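PDB 4EWG: beta-ketoacyl synthase from Burkholderia phymatum, which probably catalyses the condensation step of fatty acid or polyketide chain elongation, as a 3-oxoacyl-[acyl-carrier-protein] synthase of the thiolase-like superfamily. Local coordinates for residues A55-P67 and G75-L87. Sequence-based numbering, arbitrary orientation.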
# COMPACT_ATOMS: atom_id res chain seq x y z
N ALA A 55 -0.49 -21.47 -13.49
CA ALA A 55 -1.92 -21.78 -13.32
C ALA A 55 -2.77 -20.59 -13.79
O ALA A 55 -3.32 -19.83 -12.96
CB ALA A 55 -2.22 -22.09 -11.86
N PRO A 56 -2.86 -20.38 -15.11
CA PRO A 56 -3.59 -19.21 -15.63
C PRO A 56 -5.09 -19.31 -15.47
O PRO A 56 -5.62 -20.40 -15.23
CB PRO A 56 -3.23 -19.22 -17.12
CG PRO A 56 -3.00 -20.67 -17.42
CD PRO A 56 -2.25 -21.16 -16.21
N LEU A 57 -5.79 -18.18 -15.59
CA LEU A 57 -7.21 -18.21 -15.77
C LEU A 57 -7.45 -18.87 -17.13
O LEU A 57 -6.73 -18.62 -18.07
CB LEU A 57 -7.81 -16.80 -15.77
CG LEU A 57 -7.76 -16.02 -14.47
CD1 LEU A 57 -8.52 -14.72 -14.70
CD2 LEU A 57 -8.39 -16.86 -13.36
N PRO A 58 -8.43 -19.77 -17.22
CA PRO A 58 -8.66 -20.37 -18.55
C PRO A 58 -9.13 -19.36 -19.58
O PRO A 58 -8.98 -19.58 -20.77
CB PRO A 58 -9.74 -21.43 -18.29
CG PRO A 58 -10.42 -21.00 -17.03
CD PRO A 58 -9.36 -20.27 -16.21
N GLY A 59 -9.71 -18.26 -19.12
CA GLY A 59 -10.05 -17.13 -19.99
C GLY A 59 -10.60 -16.02 -19.11
O GLY A 59 -10.73 -16.17 -17.88
N PHE A 60 -10.86 -14.89 -19.72
CA PHE A 60 -11.48 -13.79 -19.05
C PHE A 60 -11.86 -12.82 -20.14
O PHE A 60 -11.05 -12.52 -20.99
CB PHE A 60 -10.50 -13.12 -18.07
CG PHE A 60 -11.02 -11.86 -17.44
CD1 PHE A 60 -10.83 -10.63 -18.07
CD2 PHE A 60 -11.71 -11.91 -16.24
CE1 PHE A 60 -11.35 -9.48 -17.52
CE2 PHE A 60 -12.20 -10.76 -15.67
CZ PHE A 60 -12.02 -9.54 -16.30
N ALA A 61 -13.08 -12.36 -20.12
CA ALA A 61 -13.48 -11.23 -20.94
C ALA A 61 -14.27 -10.29 -20.07
O ALA A 61 -15.09 -10.72 -19.25
CB ALA A 61 -14.29 -11.67 -22.16
N GLN A 62 -13.99 -9.00 -20.24
CA GLN A 62 -14.75 -7.94 -19.57
C GLN A 62 -16.20 -8.15 -19.80
O GLN A 62 -16.58 -8.49 -20.91
CB GLN A 62 -14.47 -6.59 -20.18
CG GLN A 62 -13.07 -6.14 -20.01
CD GLN A 62 -12.72 -5.12 -21.05
OE1 GLN A 62 -11.68 -5.25 -21.75
NE2 GLN A 62 -13.60 -4.11 -21.20
N PRO A 63 -17.01 -7.93 -18.77
CA PRO A 63 -18.44 -7.85 -19.00
C PRO A 63 -18.75 -6.81 -20.05
O PRO A 63 -18.09 -5.78 -20.12
CB PRO A 63 -18.99 -7.44 -17.64
CG PRO A 63 -18.02 -8.05 -16.69
CD PRO A 63 -16.68 -7.91 -17.34
N ALA A 64 -19.73 -7.12 -20.89
CA ALA A 64 -20.12 -6.27 -22.01
C ALA A 64 -20.62 -4.88 -21.58
O ALA A 64 -20.41 -3.89 -22.27
CB ALA A 64 -21.19 -7.00 -22.84
N ASP A 65 -21.29 -4.82 -20.43
CA ASP A 65 -21.90 -3.59 -19.98
C ASP A 65 -20.94 -2.66 -19.19
O ASP A 65 -21.39 -1.67 -18.61
CB ASP A 65 -23.13 -3.94 -19.15
CG ASP A 65 -22.76 -4.52 -17.78
OD1 ASP A 65 -21.70 -5.18 -17.64
OD2 ASP A 65 -23.55 -4.29 -16.83
N TRP A 66 -19.63 -2.97 -19.13
CA TRP A 66 -18.68 -2.04 -18.52
C TRP A 66 -18.45 -0.94 -19.48
O TRP A 66 -18.06 -1.18 -20.61
CB TRP A 66 -17.35 -2.70 -18.18
CG TRP A 66 -17.43 -3.60 -16.99
CD1 TRP A 66 -18.59 -4.00 -16.31
CD2 TRP A 66 -16.33 -4.31 -16.34
NE1 TRP A 66 -18.27 -4.85 -15.30
CE2 TRP A 66 -16.93 -5.08 -15.27
CE3 TRP A 66 -14.95 -4.38 -16.53
CZ2 TRP A 66 -16.18 -5.86 -14.42
CZ3 TRP A 66 -14.21 -5.19 -15.66
CH2 TRP A 66 -14.82 -5.90 -14.63
N PRO A 67 -18.69 0.29 -19.06
CA PRO A 67 -18.52 1.41 -19.97
C PRO A 67 -17.06 1.80 -20.17
O PRO A 67 -16.30 1.93 -19.20
CB PRO A 67 -19.28 2.54 -19.27
CG PRO A 67 -19.18 2.23 -17.81
CD PRO A 67 -19.19 0.72 -17.73
N GLY A 75 -5.69 -2.22 -16.49
CA GLY A 75 -5.08 -3.39 -17.12
C GLY A 75 -5.75 -4.60 -16.54
O GLY A 75 -6.73 -4.45 -15.80
N ARG A 76 -5.23 -5.79 -16.81
CA ARG A 76 -5.92 -7.02 -16.44
C ARG A 76 -6.15 -7.15 -14.94
O ARG A 76 -7.24 -7.51 -14.50
CB ARG A 76 -5.19 -8.28 -16.93
CG ARG A 76 -5.43 -8.61 -18.39
CD ARG A 76 -4.68 -9.85 -18.87
NE ARG A 76 -5.38 -11.14 -18.56
CZ ARG A 76 -6.49 -11.60 -19.18
NH1 ARG A 76 -7.11 -10.88 -20.14
NH2 ARG A 76 -7.02 -12.78 -18.81
N VAL A 77 -5.12 -6.87 -14.16
CA VAL A 77 -5.19 -7.09 -12.71
C VAL A 77 -6.32 -6.24 -12.10
O VAL A 77 -7.03 -6.69 -11.21
CB VAL A 77 -3.83 -6.81 -12.02
CG1 VAL A 77 -3.44 -5.35 -12.15
CG2 VAL A 77 -3.87 -7.23 -10.54
N SER A 78 -6.45 -5.02 -12.58
CA SER A 78 -7.51 -4.14 -12.12
C SER A 78 -8.86 -4.63 -12.65
O SER A 78 -9.83 -4.59 -11.94
CB SER A 78 -7.24 -2.69 -12.53
OG SER A 78 -6.24 -2.12 -11.69
N MET A 79 -8.89 -5.15 -13.88
CA MET A 79 -10.13 -5.79 -14.38
C MET A 79 -10.54 -7.00 -13.55
O MET A 79 -11.73 -7.15 -13.22
CB MET A 79 -10.01 -6.17 -15.84
CG MET A 79 -9.92 -4.97 -16.75
SD MET A 79 -10.19 -5.38 -18.48
CE MET A 79 -8.76 -6.41 -18.86
N TYR A 80 -9.58 -7.83 -13.16
CA TYR A 80 -9.89 -8.96 -12.26
C TYR A 80 -10.46 -8.43 -10.94
O TYR A 80 -11.46 -8.92 -10.44
CB TYR A 80 -8.65 -9.77 -11.94
CG TYR A 80 -7.92 -10.44 -13.10
CD1 TYR A 80 -8.44 -10.50 -14.39
CD2 TYR A 80 -6.68 -11.03 -12.87
CE1 TYR A 80 -7.75 -11.14 -15.41
CE2 TYR A 80 -5.99 -11.66 -13.89
CZ TYR A 80 -6.53 -11.73 -15.15
OH TYR A 80 -5.79 -12.38 -16.14
N ALA A 81 -9.80 -7.41 -10.40
CA ALA A 81 -10.14 -6.85 -9.09
C ALA A 81 -11.59 -6.31 -9.14
O ALA A 81 -12.38 -6.60 -8.25
CB ALA A 81 -9.17 -5.73 -8.73
N VAL A 82 -11.91 -5.55 -10.19
CA VAL A 82 -13.23 -4.97 -10.36
C VAL A 82 -14.31 -6.06 -10.55
O VAL A 82 -15.36 -6.02 -9.92
CB VAL A 82 -13.27 -3.97 -11.51
CG1 VAL A 82 -14.69 -3.54 -11.80
CG2 VAL A 82 -12.40 -2.75 -11.17
N ARG A 83 -13.99 -7.09 -11.31
CA ARG A 83 -14.94 -8.15 -11.55
C ARG A 83 -15.23 -8.92 -10.25
O ARG A 83 -16.37 -9.22 -9.95
CB ARG A 83 -14.41 -9.08 -12.64
CG ARG A 83 -15.33 -10.25 -12.94
CD ARG A 83 -16.73 -9.79 -13.26
NE ARG A 83 -17.55 -10.91 -13.67
CZ ARG A 83 -18.88 -10.91 -13.67
NH1 ARG A 83 -19.54 -9.84 -13.25
NH2 ARG A 83 -19.56 -11.99 -14.08
N ALA A 84 -14.16 -9.22 -9.49
CA ALA A 84 -14.27 -9.85 -8.18
C ALA A 84 -15.18 -9.07 -7.28
O ALA A 84 -16.05 -9.63 -6.58
CB ALA A 84 -12.89 -9.97 -7.53
N SER A 85 -14.97 -7.76 -7.28
CA SER A 85 -15.64 -6.90 -6.35
C SER A 85 -17.10 -6.76 -6.76
O SER A 85 -17.97 -6.70 -5.90
CB SER A 85 -14.92 -5.55 -6.31
OG SER A 85 -13.59 -5.69 -5.90
N GLU A 86 -17.35 -6.73 -8.07
CA GLU A 86 -18.69 -6.75 -8.64
C GLU A 86 -19.48 -7.99 -8.24
O GLU A 86 -20.65 -7.88 -7.87
CB GLU A 86 -18.62 -6.68 -10.17
CG GLU A 86 -19.97 -6.58 -10.90
CD GLU A 86 -19.79 -6.51 -12.42
OE1 GLU A 86 -20.29 -5.58 -13.07
OE2 GLU A 86 -19.11 -7.40 -12.99
N LEU A 87 -18.85 -9.15 -8.30
CA LEU A 87 -19.49 -10.37 -7.89
C LEU A 87 -19.82 -10.31 -6.37
O LEU A 87 -20.93 -10.66 -5.95
CB LEU A 87 -18.62 -11.59 -8.23
CG LEU A 87 -18.57 -11.89 -9.74
CD1 LEU A 87 -17.32 -12.66 -10.18
CD2 LEU A 87 -19.85 -12.58 -10.23
O HOH W 1 -21.21 -6.81 -15.39
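With CG trans to the backbone N (chi1 173°), Phe-60 swings its ring down onto helix 76-92, where Tyr-80, its CG trans to the carbonyl carbon (chi1 -61°), turns an edge toward it. The pair is T-shaped, the centroids 5.1 Å apart. Leu-57 covers one face of the tyrosine, its CD1 3.9 Å from the ring centroid in a CH-pi contact. Arg-83 CB lies at the edge of the phenylalanine, and Met-79 CB touches Phe-60 CE1 at 3.9 Å.

The indole of Trp-66, which closes the type I turn begun at Pro-63, is laid over Val-82, whose CG1 meets the six-membered ring from one face. In the indole plane NE1 donates to Glu-86 OE1 (3.1 Å, 163° at the hydrogen), on the syn side of the carboxylate but tilted out of its plane. Water 1 donates to the same oxygen and to Asp-65 OD1, while OE2 pairs with Arg-83 NH1 in a salt bridge modelled shorter than usual, its exact length doubtful.

Within the thiolase-like fold, helix 76-92 touches strand 238-246 through Tyr-80 and Ala-84 and helix 146-154 through Val-82; the loop after strand 53-54 covers another side, away from the calcium site. Aromatic packing plus one direct hydrogen bond hold it there, and Arg-83 would tend to stabilise a charged Glu-86, partly offset by nearby Asp-65.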